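Local coordinates for CCMAN5 (Cellulosimicrobium cellulans, PDB 2XSG), which probably hydrolyses alpha-mannosidic linkages as a family 92 glycosyl hydrolase and enables mannose-6-phosphate modification of yeast-produced recombinant human lysosomal enzymes, at residues T331-V335 with Y380-A385; G344-Y348 with L370-M374; R568-G572 with A581-S585; D717-S723 with R750-S756. All coordinates share one frame; numbering follows the deposited sequence.

Contact 1 of 4, residues T331-V335 with Y380-A385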
loop_
_atom_site.group_PDB
_atom_site.type_symbol
_atom_site.label_atom_id
_atom_site.label_comp_id
_atom_site.label_asym_id
_atom_site.label_seq_id
_atom_site.Cartn_x
_atom_site.Cartn_y
_atom_site.Cartn_z
ATOM N N THR A 331 5.333 21.359 -10.413
ATOM C CA THR A 331 3.918 21.685 -10.246
ATOM C C THR A 331 3.049 20.435 -10.038
ATOM O O THR A 331 3.458 19.325 -10.356
ATOM C CB THR A 331 3.354 22.499 -11.434
ATOM O OG1 THR A 331 3.378 21.710 -12.627
ATOM C CG2 THR A 331 4.160 23.786 -11.659
ATOM N N TYR A 332 1.843 20.634 -9.514
ATOM C CA TYR A 332 0.888 19.555 -9.294
ATOM C C TYR A 332 -0.524 20.089 -9.568
ATOM O O TYR A 332 -0.719 21.301 -9.695
ATOM C CB TYR A 332 1.039 19.017 -7.861
ATOM C CG TYR A 332 0.400 19.865 -6.775
ATOM C CD1 TYR A 332 1.093 20.920 -6.163
ATOM C CD2 TYR A 332 -0.906 19.606 -6.351
ATOM C CE1 TYR A 332 0.479 21.706 -5.150
ATOM C CE2 TYR A 332 -1.509 20.367 -5.344
ATOM C CZ TYR A 332 -0.819 21.422 -4.753
ATOM O OH TYR A 332 -1.465 22.168 -3.768
ATOM N N ARG A 333 -1.514 19.209 -9.692
ATOM C CA ARG A 333 -2.877 19.692 -9.837
ATOM C C ARG A 333 -3.646 19.486 -8.552
ATOM O O ARG A 333 -3.626 18.406 -7.970
ATOM C CB ARG A 333 -3.625 19.044 -11.010
ATOM C CG ARG A 333 -5.101 19.517 -11.061
ATOM C CD ARG A 333 -5.804 19.168 -12.343
ATOM N NE ARG A 333 -5.466 17.818 -12.732
ATOM C CZ ARG A 333 -6.127 16.721 -12.377
ATOM N NH1 ARG A 333 -7.225 16.787 -11.629
ATOM N NH2 ARG A 333 -5.666 15.559 -12.795
ATOM N N GLY A 334 -4.322 20.536 -8.117
ATOM C CA GLY A 334 -5.047 20.521 -6.864
ATOM C C GLY A 334 -6.471 20.071 -7.076
ATOM O O GLY A 334 -6.971 20.093 -8.205
ATOM N N VAL A 335 -7.133 19.664 -5.999
ATOM C CA VAL A 335 -8.556 19.305 -6.046
ATOM C C VAL A 335 -9.448 20.460 -6.506
ATOM O O VAL A 335 -10.603 20.237 -6.850
ATOM C CB VAL A 335 -9.063 18.718 -4.690
ATOM C CG1 VAL A 335 -8.502 17.333 -4.460
ATOM C CG2 VAL A 335 -8.706 19.635 -3.526
ATOM N N TYR A 380 -1.084 19.699 2.075
ATOM C CA TYR A 380 -1.522 20.492 0.917
ATOM C C TYR A 380 -2.854 20.035 0.363
ATOM O O TYR A 380 -3.660 20.862 -0.080
ATOM C CB TYR A 380 -0.504 20.434 -0.217
ATOM C CG TYR A 380 0.491 21.542 -0.225
ATOM C CD1 TYR A 380 1.101 21.955 0.954
ATOM C CD2 TYR A 380 0.841 22.184 -1.418
ATOM C CE1 TYR A 380 2.027 22.981 0.958
ATOM C CE2 TYR A 380 1.781 23.222 -1.425
ATOM C CZ TYR A 380 2.359 23.606 -0.226
ATOM O OH TYR A 380 3.291 24.593 -0.182
ATOM N N LEU A 381 -3.071 18.721 0.391
ATOM C CA LEU A 381 -4.298 18.122 -0.127
ATOM C C LEU A 381 -5.527 18.598 0.642
ATOM O O LEU A 381 -6.541 18.954 0.033
ATOM C CB LEU A 381 -4.212 16.590 -0.140
ATOM C CG LEU A 381 -5.457 15.894 -0.702
ATOM C CD1 LEU A 381 -5.608 16.218 -2.182
ATOM C CD2 LEU A 381 -5.423 14.394 -0.484
ATOM N N PHE A 382 -5.430 18.598 1.971
ATOM C CA PHE A 382 -6.513 19.111 2.830
ATOM C C PHE A 382 -6.600 20.641 2.803
ATOM O O PHE A 382 -7.685 21.203 2.875
ATOM C CB PHE A 382 -6.399 18.564 4.265
ATOM C CG PHE A 382 -7.025 17.194 4.426
ATOM C CD1 PHE A 382 -8.381 17.063 4.681
ATOM C CD2 PHE A 382 -6.265 16.036 4.244
ATOM C CE1 PHE A 382 -8.982 15.792 4.790
ATOM C CE2 PHE A 382 -6.852 14.778 4.357
ATOM C CZ PHE A 382 -8.218 14.660 4.621
ATOM N N ALA A 383 -5.455 21.302 2.679
ATOM C CA ALA A 383 -5.414 22.751 2.574
ATOM C C ALA A 383 -6.139 23.200 1.297
ATOM O O ALA A 383 -6.858 24.224 1.304
ATOM C CB ALA A 383 -3.990 23.234 2.591
ATOM N N ASP A 384 -5.966 22.418 0.230
ATOM C CA ASP A 384 -6.642 22.641 -1.048
ATOM C C ASP A 384 -8.161 22.455 -0.968
ATOM O O ASP A 384 -8.913 23.296 -1.492
ATOM C CB ASP A 384 -6.043 21.761 -2.157
ATOM C CG ASP A 384 -4.662 22.228 -2.601
ATOM O OD1 ASP A 384 -4.251 23.359 -2.218
ATOM O OD2 ASP A 384 -3.974 21.459 -3.316
ATOM N N ALA A 385 -8.615 21.385 -0.317
ATOM C CA ALA A 385 -10.050 21.212 -0.059
ATOM C C ALA A 385 -10.624 22.442 0.647
ATOM O O ALA A 385 -11.664 22.976 0.245
ATOM C CB ALA A 385 -10.320 19.943 0.758
HETATM O O HOH W 1 -5.138 19.124 -3.890
#

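Contact 2 of 4, residues G344-Y348 with L370-M374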
loop_
_atom_site.group_PDB
_atom_site.type_symbol
_atom_site.label_atom_id
_atom_site.label_comp_id
_atom_site.label_asym_id
_atom_site.label_seq_id
_atom_site.Cartn_x
_atom_site.Cartn_y
_atom_site.Cartn_z
ATOM N N GLY A 344 9.722 23.546 -3.158
ATOM C CA GLY A 344 10.775 23.010 -2.291
ATOM C C GLY A 344 10.544 21.608 -1.757
ATOM O O GLY A 344 11.208 21.186 -0.803
ATOM N N PHE A 345 9.609 20.885 -2.372
ATOM C CA PHE A 345 9.254 19.528 -1.947
ATOM C C PHE A 345 8.528 18.835 -3.087
ATOM O O PHE A 345 8.021 19.490 -4.011
ATOM C CB PHE A 345 8.406 19.542 -0.660
ATOM C CG PHE A 345 6.935 19.761 -0.878
ATOM C CD1 PHE A 345 6.435 21.036 -1.141
ATOM C CD2 PHE A 345 6.040 18.695 -0.766
ATOM C CE1 PHE A 345 5.064 21.243 -1.325
ATOM C CE2 PHE A 345 4.661 18.884 -0.954
ATOM C CZ PHE A 345 4.169 20.166 -1.240
ATOM N N THR A 346 8.484 17.514 -3.027
ATOM C CA THR A 346 7.770 16.729 -4.030
ATOM C C THR A 346 6.371 16.432 -3.515
ATOM O O THR A 346 6.194 15.965 -2.372
ATOM C CB THR A 346 8.538 15.434 -4.360
ATOM O OG1 THR A 346 9.766 15.797 -4.985
ATOM C CG2 THR A 346 7.760 14.505 -5.330
ATOM N N TYR A 347 5.375 16.714 -4.354
ATOM C CA TYR A 347 3.989 16.444 -3.994
ATOM C C TYR A 347 3.642 14.998 -4.360
ATOM O O TYR A 347 3.757 14.588 -5.519
ATOM C CB TYR A 347 3.042 17.439 -4.676
ATOM C CG TYR A 347 1.582 17.220 -4.379
ATOM C CD1 TYR A 347 1.035 17.597 -3.153
ATOM C CD2 TYR A 347 0.741 16.632 -5.320
ATOM C CE1 TYR A 347 -0.317 17.386 -2.870
ATOM C CE2 TYR A 347 -0.615 16.438 -5.048
ATOM C CZ TYR A 347 -1.136 16.825 -3.822
ATOM O OH TYR A 347 -2.475 16.628 -3.544
ATOM N N TYR A 348 3.228 14.239 -3.355
ATOM C CA TYR A 348 2.710 12.895 -3.537
ATOM C C TYR A 348 1.185 12.876 -3.369
ATOM O O TYR A 348 0.607 13.721 -2.666
ATOM C CB TYR A 348 3.383 11.927 -2.543
ATOM C CG TYR A 348 4.875 11.829 -2.781
ATOM C CD1 TYR A 348 5.776 12.708 -2.157
ATOM C CD2 TYR A 348 5.382 10.888 -3.670
ATOM C CE1 TYR A 348 7.148 12.620 -2.411
ATOM C CE2 TYR A 348 6.724 10.805 -3.933
ATOM C CZ TYR A 348 7.601 11.665 -3.305
ATOM O OH TYR A 348 8.930 11.536 -3.608
ATOM N N LEU A 370 11.512 11.271 2.333
ATOM C CA LEU A 370 10.340 10.898 1.550
ATOM C C LEU A 370 9.092 11.040 2.409
ATOM O O LEU A 370 8.089 11.605 1.986
ATOM C CB LEU A 370 10.472 9.462 1.032
ATOM C CG LEU A 370 9.305 8.880 0.223
ATOM C CD1 LEU A 370 9.123 9.654 -1.112
ATOM C CD2 LEU A 370 9.523 7.389 -0.049
ATOM N N TYR A 371 9.176 10.525 3.627
ATOM C CA TYR A 371 8.080 10.611 4.593
ATOM C C TYR A 371 7.672 12.050 4.818
ATOM O O TYR A 371 6.479 12.350 4.811
ATOM C CB TYR A 371 8.511 9.978 5.911
ATOM C CG TYR A 371 7.643 10.237 7.127
ATOM C CD1 TYR A 371 7.990 11.229 8.037
ATOM C CD2 TYR A 371 6.543 9.427 7.419
ATOM C CE1 TYR A 371 7.258 11.454 9.180
ATOM C CE2 TYR A 371 5.777 9.651 8.568
ATOM C CZ TYR A 371 6.147 10.672 9.443
ATOM O OH TYR A 371 5.441 10.919 10.594
ATOM N N ARG A 372 8.653 12.931 5.024
ATOM C CA ARG A 372 8.350 14.342 5.204
ATOM C C ARG A 372 7.563 14.866 3.987
ATOM O O ARG A 372 6.538 15.529 4.152
ATOM C CB ARG A 372 9.604 15.186 5.464
ATOM C CG ARG A 372 9.255 16.642 5.842
ATOM C CD ARG A 372 10.443 17.626 5.951
ATOM N NE ARG A 372 9.978 18.851 6.624
ATOM C CZ ARG A 372 9.309 19.835 6.019
ATOM N NH1 ARG A 372 9.048 19.773 4.711
ATOM N NH2 ARG A 372 8.899 20.894 6.711
ATOM N N ASP A 373 8.011 14.546 2.774
ATOM C CA ASP A 373 7.321 15.067 1.584
ATOM C C ASP A 373 5.883 14.549 1.507
ATOM O O ASP A 373 4.967 15.278 1.138
ATOM C CB ASP A 373 8.077 14.747 0.293
ATOM C CG ASP A 373 9.230 15.727 0.010
ATOM O OD1 ASP A 373 9.539 16.608 0.846
ATOM O OD2 ASP A 373 9.834 15.589 -1.075
ATOM N N MET A 374 5.694 13.280 1.867
ATOM C CA MET A 374 4.367 12.697 1.900
ATOM C C MET A 374 3.421 13.416 2.870
ATOM O O MET A 374 2.264 13.674 2.539
ATOM C CB MET A 374 4.471 11.216 2.244
ATOM C CG MET A 374 5.120 10.394 1.143
ATOM S SD MET A 374 5.221 8.666 1.634
ATOM C CE MET A 374 5.799 7.892 0.118
HETATM O O HOH W 2 10.431 13.213 -2.026
#

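Contact 3 of 4, residues R568-G572 with A581-S585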
loop_
_atom_site.group_PDB
_atom_site.type_symbol
_atom_site.label_atom_id
_atom_site.label_comp_id
_atom_site.label_asym_id
_atom_site.label_seq_id
_atom_site.Cartn_x
_atom_site.Cartn_y
_atom_site.Cartn_z
ATOM N N ARG A 568 -3.428 -13.098 26.213
ATOM C CA ARG A 568 -3.224 -14.528 26.053
ATOM C C ARG A 568 -4.384 -15.230 25.344
ATOM O O ARG A 568 -4.146 -16.038 24.463
ATOM C CB ARG A 568 -2.877 -15.190 27.393
ATOM C CG ARG A 568 -1.583 -14.615 28.003
ATOM C CD ARG A 568 -1.225 -15.213 29.354
ATOM N NE ARG A 568 -0.816 -16.604 29.181
ATOM C CZ ARG A 568 0.442 -17.038 29.143
ATOM N NH1 ARG A 568 1.452 -16.210 29.296
ATOM N NH2 ARG A 568 0.675 -18.321 28.963
ATOM N N HIS A 569 -5.625 -14.916 25.716
ATOM C CA HIS A 569 -6.808 -15.484 25.061
ATOM C C HIS A 569 -6.933 -15.042 23.589
ATOM O O HIS A 569 -7.305 -15.852 22.725
ATOM C CB HIS A 569 -8.082 -15.094 25.817
ATOM C CG HIS A 569 -9.273 -15.923 25.451
ATOM N ND1 HIS A 569 -9.384 -17.253 25.793
ATOM C CD2 HIS A 569 -10.401 -15.616 24.770
ATOM C CE1 HIS A 569 -10.531 -17.730 25.341
ATOM N NE2 HIS A 569 -11.171 -16.756 24.719
ATOM N N MET A 570 -6.621 -13.771 23.316
ATOM C CA MET A 570 -6.582 -13.221 21.939
ATOM C C MET A 570 -5.777 -14.095 20.974
ATOM O O MET A 570 -6.117 -14.233 19.793
ATOM C CB MET A 570 -5.967 -11.825 21.952
ATOM C CG MET A 570 -6.004 -11.098 20.604
ATOM S SD MET A 570 -7.649 -10.426 20.341
ATOM C CE MET A 570 -7.459 -9.680 18.725
ATOM N N PHE A 571 -4.704 -14.679 21.481
ATOM C CA PHE A 571 -3.834 -15.524 20.669
ATOM C C PHE A 571 -3.930 -17.024 20.944
ATOM O O PHE A 571 -3.051 -17.790 20.524
ATOM C CB PHE A 571 -2.389 -15.018 20.763
ATOM C CG PHE A 571 -2.174 -13.772 20.000
ATOM C CD1 PHE A 571 -1.609 -13.815 18.726
ATOM C CD2 PHE A 571 -2.587 -12.549 20.518
ATOM C CE1 PHE A 571 -1.442 -12.642 17.994
ATOM C CE2 PHE A 571 -2.427 -11.383 19.792
ATOM C CZ PHE A 571 -1.858 -11.432 18.527
ATOM N N GLY A 572 -5.006 -17.439 21.612
ATOM C CA GLY A 572 -5.259 -18.854 21.912
ATOM C C GLY A 572 -4.120 -19.565 22.625
ATOM O O GLY A 572 -3.876 -20.740 22.375
ATOM N N ALA A 581 -9.330 -21.040 18.394
ATOM C CA ALA A 581 -9.015 -20.168 19.535
ATOM C C ALA A 581 -8.168 -18.940 19.154
ATOM O O ALA A 581 -7.787 -18.149 20.019
ATOM C CB ALA A 581 -8.329 -20.975 20.657
ATOM N N MET A 582 -7.872 -18.799 17.864
ATOM C CA MET A 582 -7.114 -17.668 17.358
ATOM C C MET A 582 -8.052 -16.487 17.078
ATOM O O MET A 582 -8.776 -16.488 16.077
ATOM C CB MET A 582 -6.349 -18.074 16.083
ATOM C CG MET A 582 -5.540 -16.943 15.414
ATOM S SD MET A 582 -4.330 -16.129 16.476
ATOM C CE MET A 582 -3.269 -17.474 17.030
ATOM N N LEU A 583 -8.032 -15.481 17.950
ATOM C CA LEU A 583 -8.987 -14.353 17.846
ATOM C C LEU A 583 -8.393 -13.190 17.063
ATOM O O LEU A 583 -9.125 -12.325 16.553
ATOM C CB LEU A 583 -9.435 -13.883 19.240
ATOM C CG LEU A 583 -10.029 -14.976 20.133
ATOM C CD1 LEU A 583 -10.598 -14.373 21.397
ATOM C CD2 LEU A 583 -11.090 -15.800 19.384
ATOM N N HIS A 584 -7.066 -13.186 16.965
ATOM C CA HIS A 584 -6.347 -12.229 16.136
ATOM C C HIS A 584 -6.516 -12.579 14.657
ATOM O O HIS A 584 -6.577 -13.763 14.300
ATOM C CB HIS A 584 -4.862 -12.265 16.499
ATOM C CG HIS A 584 -4.002 -11.432 15.605
ATOM N ND1 HIS A 584 -3.006 -11.969 14.814
ATOM C CD2 HIS A 584 -3.971 -10.099 15.396
ATOM C CE1 HIS A 584 -2.413 -10.999 14.139
ATOM N NE2 HIS A 584 -2.979 -9.855 14.477
ATOM N N SER A 585 -6.582 -11.560 13.799
ATOM C CA SER A 585 -6.534 -11.791 12.355
ATOM C C SER A 585 -5.224 -11.298 11.770
ATOM O O SER A 585 -4.797 -10.166 12.050
ATOM C CB SER A 585 -7.707 -11.137 11.632
ATOM O OG SER A 585 -7.647 -11.418 10.234
HETATM O O HOH W 3 -8.992 -17.973 22.328
#

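Contact 4 of 4, residues D717-S723 with R750-S756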
loop_
_atom_site.group_PDB
_atom_site.type_symbol
_atom_site.label_atom_id
_atom_site.label_comp_id
_atom_site.label_asym_id
_atom_site.label_seq_id
_atom_site.Cartn_x
_atom_site.Cartn_y
_atom_site.Cartn_z
ATOM N N ASP A 717 15.255 -20.659 15.384
ATOM C CA ASP A 717 14.836 -21.146 16.686
ATOM C C ASP A 717 15.148 -20.120 17.760
ATOM O O ASP A 717 14.470 -20.064 18.785
ATOM C CB ASP A 717 15.543 -22.468 17.021
ATOM C CG ASP A 717 15.105 -23.622 16.127
ATOM O OD1 ASP A 717 13.889 -23.864 15.986
ATOM O OD2 ASP A 717 15.995 -24.312 15.582
ATOM N N ALA A 718 16.179 -19.319 17.537
ATOM C CA ALA A 718 16.601 -18.332 18.526
ATOM C C ALA A 718 16.001 -16.964 18.210
ATOM O O ALA A 718 16.679 -16.069 17.704
ATOM C CB ALA A 718 18.136 -18.265 18.627
ATOM N N PHE A 719 14.724 -16.807 18.541
ATOM C CA PHE A 719 13.989 -15.586 18.213
ATOM C C PHE A 719 13.541 -14.799 19.455
ATOM O O PHE A 719 12.757 -13.860 19.346
ATOM C CB PHE A 719 12.794 -15.923 17.300
ATOM C CG PHE A 719 11.916 -17.018 17.831
ATOM C CD1 PHE A 719 11.011 -16.767 18.858
ATOM C CD2 PHE A 719 11.998 -18.314 17.309
ATOM C CE1 PHE A 719 10.201 -17.786 19.361
ATOM C CE2 PHE A 719 11.192 -19.328 17.796
ATOM C CZ PHE A 719 10.293 -19.069 18.830
ATOM N N TYR A 720 14.016 -15.206 20.634
ATOM C CA TYR A 720 13.689 -14.523 21.900
ATOM C C TYR A 720 14.870 -13.666 22.309
ATOM O O TYR A 720 16.026 -14.102 22.214
ATOM C CB TYR A 720 13.426 -15.517 23.037
ATOM C CG TYR A 720 12.182 -16.386 22.918
ATOM C CD1 TYR A 720 10.917 -15.849 23.128
ATOM C CD2 TYR A 720 12.281 -17.744 22.631
ATOM C CE1 TYR A 720 9.794 -16.619 23.032
ATOM C CE2 TYR A 720 11.140 -18.545 22.532
ATOM C CZ TYR A 720 9.897 -17.965 22.751
ATOM O OH TYR A 720 8.743 -18.712 22.664
ATOM N N VAL A 721 14.586 -12.448 22.768
ATOM C CA VAL A 721 15.627 -11.551 23.270
ATOM C C VAL A 721 16.044 -12.003 24.670
ATOM O O VAL A 721 15.194 -12.281 25.494
ATOM C CB VAL A 721 15.161 -10.085 23.268
ATOM C CG1 VAL A 721 16.206 -9.176 23.907
ATOM C CG2 VAL A 721 14.843 -9.639 21.831
ATOM N N GLN A 722 17.355 -12.125 24.902
ATOM C CA GLN A 722 17.887 -12.535 26.213
ATOM C C GLN A 722 18.395 -11.333 26.992
ATOM O O GLN A 722 18.329 -11.309 28.212
ATOM C CB GLN A 722 19.034 -13.544 26.051
ATOM C CG GLN A 722 18.697 -14.725 25.167
ATOM C CD GLN A 722 17.500 -15.543 25.680
ATOM O OE1 GLN A 722 16.461 -15.652 25.005
ATOM N NE2 GLN A 722 17.647 -16.127 26.860
ATOM N N SER A 723 18.935 -10.356 26.270
ATOM C CA SER A 723 19.452 -9.130 26.862
ATOM C C SER A 723 19.656 -8.150 25.726
ATOM O O SER A 723 19.590 -8.546 24.553
ATOM C CB SER A 723 20.776 -9.379 27.598
ATOM O OG SER A 723 21.845 -9.461 26.677
ATOM N N ARG A 750 20.873 -9.746 22.214
ATOM C CA ARG A 750 21.395 -11.108 22.361
ATOM C C ARG A 750 20.193 -12.050 22.287
ATOM O O ARG A 750 19.273 -11.962 23.103
ATOM C CB ARG A 750 22.144 -11.252 23.700
ATOM C CG ARG A 750 22.928 -12.565 23.907
ATOM C CD ARG A 750 23.642 -12.601 25.290
ATOM N NE ARG A 750 24.497 -11.422 25.500
ATOM C CZ ARG A 750 25.184 -11.140 26.614
ATOM N NH1 ARG A 750 25.148 -11.948 27.676
ATOM N NH2 ARG A 750 25.917 -10.027 26.666
ATOM N N MET A 751 20.186 -12.932 21.289
ATOM C CA MET A 751 19.042 -13.825 21.045
ATOM C C MET A 751 19.272 -15.219 21.605
ATOM O O MET A 751 20.411 -15.635 21.795
ATOM C CB MET A 751 18.755 -13.913 19.555
ATOM C CG MET A 751 18.668 -12.578 18.852
ATOM S SD MET A 751 17.358 -11.520 19.514
ATOM C CE MET A 751 15.863 -12.282 18.909
ATOM N N GLY A 752 18.187 -15.944 21.862
ATOM C CA GLY A 752 18.272 -17.301 22.400
ATOM C C GLY A 752 17.004 -18.078 22.105
ATOM O O GLY A 752 16.003 -17.524 21.641
ATOM N N GLU A 753 17.041 -19.365 22.393
ATOM C CA GLU A 753 15.987 -20.273 21.986
ATOM C C GLU A 753 14.858 -20.385 23.019
ATOM O O GLU A 753 13.825 -21.002 22.740
ATOM C CB GLU A 753 16.583 -21.648 21.657
ATOM C CG GLU A 753 17.443 -21.619 20.391
ATOM C CD GLU A 753 17.931 -22.984 19.948
ATOM O OE1 GLU A 753 17.281 -23.998 20.288
ATOM O OE2 GLU A 753 18.961 -23.037 19.232
ATOM N N GLN A 754 15.060 -19.786 24.193
ATOM C CA GLN A 754 14.058 -19.812 25.256
ATOM C C GLN A 754 13.586 -18.413 25.622
ATOM O O GLN A 754 14.356 -17.472 25.523
ATOM C CB GLN A 754 14.614 -20.505 26.515
ATOM C CG GLN A 754 15.526 -21.715 26.264
ATOM C CD GLN A 754 14.794 -22.868 25.614
ATOM O OE1 GLN A 754 13.586 -23.038 25.807
ATOM N NE2 GLN A 754 15.526 -23.686 24.841
ATOM N N PRO A 755 12.312 -18.274 26.055
ATOM C CA PRO A 755 11.832 -16.992 26.589
ATOM C C PRO A 755 12.667 -16.535 27.789
ATOM O O PRO A 755 13.085 -17.366 28.621
ATOM C CB PRO A 755 10.396 -17.294 27.075
ATOM C CG PRO A 755 10.026 -18.593 26.518
ATOM C CD PRO A 755 11.277 -19.326 26.081
ATOM N N SER A 756 12.898 -15.227 27.881
ATOM C CA SER A 756 13.575 -14.642 29.036
ATOM C C SER A 756 12.679 -13.570 29.661
ATOM O O SER A 756 11.634 -13.213 29.092
ATOM C CB SER A 756 14.929 -14.050 28.623
ATOM O OG SER A 756 14.782 -12.725 28.144
HETATM O O HOH W 4 13.135 -21.771 20.220
HETATM O O HOH W 5 12.452 -13.178 25.706
#

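Contact 1 of 4, residues T331-V335 with Y380-A385
Asp-384 OD2 accepts two hydrogen bonds, one from Tyr-332 OH at 2.6 Å and one from a water that is itself held by Val-335 N. The phenol reaches the carboxylate almost in its own plane, ring and carboxylate being 14° apart, and it uses the syn lone pair of OD2. With CG of Tyr-332 set between its backbone N and carbonyl carbon (chi1 78°), the ring is carried toward helix 368-387. Its hydroxyl also meets the edge of the Tyr-380 ring, Tyr-332 OH lying 3.3 Å from CD2 of Tyr-380, and the two side chains cross at about a right angle. Next to the polar pair, Val-335 divides its branches: CG1 packs on Leu-381 CD1 at 3.8 Å, while CG2 rests against Asp-384 CB and the backbone N of Ala-385. A phenylalanine in place of Tyr-332 would probably leave Asp-384 OD2 with one donor fewer and the carboxylate less firmly oriented. The other oxygen, Asp-384 OD1, forms a salt bridge with Arg-426, whose guanidinium makes a cation-pi contact with Tyr-380. A buried carboxylate with an arginine, a phenol and a water around it is likely to remain ionised, tying the short strand 331-333 to the helix.

Contact 2 of 4, residues G344-Y348 with L370-M374
Asp-373 and Thr-346 supply the direct polar link between the loop 344-348 and the helix. The backbone N of Thr-346 donates to Asp-373 OD2 over 3.1 Å, with an N-H...O angle of 163°. Although nearly straight, this bond arrives from above the carboxylate, 74° out of its plane. A water adds an indirect link: it donates to the same Asp-373 OD2 at 2.6 Å and is hydrogen-bonded to Tyr-348 OH, which it meets at the ring edge. One carboxylate oxygen is thus tied both to the loop backbone and, through water, to a side chain two residues further on. Beside the carboxylate, Phe-345 CB stands 3.5 Å from Asp-373 OD1, and the carbonyl O of Asp-373 lies near the plane of the phenyl ring.

The apolar contacts gather round Tyr-348. Its CG lies anti to its own carbonyl carbon (chi1 -63°), which lays the ring along the helix surface. Leu-370 CD1 presses against the phenol end, 3.3 Å from Tyr-348 CZ, the two side chains crossing at about a right angle. Farther along the ring, Asp-373 CB sits at the edge, 3.6 Å from Tyr-348 CE1. Nearer the backbone, Met-374 CG lies 4.1 Å from Tyr-348 CD1.

The loop connects strand 339-341 with strand 348-349 and lies along helix 368-387, where Ser-377 OG is hydrogen-bonded to the backbone of both Tyr-348 and Asp-373. Asn-324 of strand 323-324 touches Thr-346 and Tyr-348, while Phe-360 of helix 353-366 packs on Met-374.

Contact 3 of 4, residues R568-G572 with A581-S585
A Schellman motif ends helix 560-570, and the returning segment 581-585 packs against that terminus. Gly-572, at positive phi, is the C-prime residue: its N bonds to His-569 O, and Glu-573 N bonds to Arg-568 O. A side chain on Gly-572 would run into Ala-581 O, already 3.2 Å from Gly-572 CA, so the close approach of the segments suits a residue without one.

The carbonyl O of Met-570, from the last helical turn, takes two donors from the returning chain. Leu-583 N lies 2.9 Å from Met-570 O, tilted 33° from the carbonyl plane, and His-584 N adds a weak bond. Alongside, one water donates to both His-569 O and Ala-581 O; it also sits over the centre of the His-569 ring.

His-584 CB lies over one face of the Phe-571 ring, 4.0 Å from its centroid, in a CH-pi contact; with CG anti to the backbone N (chi1 173°) the imidazole continues past the rim of that ring. The two rings are near parallel, with planes 24° apart, but slid so far that they barely overlap. The bend of Met-582 at chi2 sets SD obliquely beside the same ring, 4.2 Å from Phe-571 CD1, a Met-aromatic contact, and that at chi3 turns CE to Phe-571 O. Leu-583 CD1 meets His-569 CD2 at 3.6 Å, and Leu-583 CB packs on Met-570 SD.

Trp-610 of helix 604-616 touches both Phe-571 and Met-582. The whole exemplifies a Schellman C-cap whose last-turn carbonyl is taken up by donors from a chain folding back.

Contact 4 of 4, residues D717-S723 with R750-S756
Met-751 and Val-721 form an apolar centre on one face of a strand pair, Met-751 SD lying 3.9 Å from Val-721 CG2. Bent at chi2 and chi3, the methionine brings its CE back to the backbone of Phe-719. On the other face, Tyr-720 and Pro-755 lie side by side; Pro-755 CD is 3.9 Å from the centroid of the Tyr-720 ring, a CH-pi contact. Phe-719 CE1 touches the opposite face of that ring, toward its rim. Cutting Tyr-720 back to an alanine is likely to leave Pro-755 without its aromatic partner and open a gap toward Phe-719.

Outward lies the antiparallel ladder, where Tyr-720 and Gly-752 exchange two backbone hydrogen bonds. A classic beta bulge follows, with Gln-722 and Ser-723 both facing Arg-750: Gln-722 N donates to Arg-750 O at 2.6 Å, and Arg-750 N to Ser-723 O at 2.9 Å. Ser-723 OG stands over one face of the Arg-750 guanidinium. Past the strand end, Ser-756 OG donates to Val-721 O at 2.7 Å, on a lone pair in the carbonyl plane.

In the six-stranded mixed sheet, strand 746-752 lies between 720-726 and 706-712, and helix 604-616 touches Tyr-720 and Pro-755.

Contacts 1 and 2 form one continuous piece of packing along helix 368-387, their centres 13 Å apart and contact 2 nested in the chain within the loop closed by contact 1. The rings of Tyr-332 and Tyr-347 stack, with CD2 of the former 3.4 Å from CE2 of the latter, and Tyr-380 meets Phe-345 edge-to-face. Contact 3 lies on the other side of the chain's centre, about 39 Å from contact 2 between centres. The side chain of its His-584 is about 12 Å from the calcium ion bound at Asn-588, Glu-589 and Asp-662. Contacts 3 and 4 have centres 23 Å apart and nearest atoms about 9 Å apart, without touching; helix 604-616 packs against both.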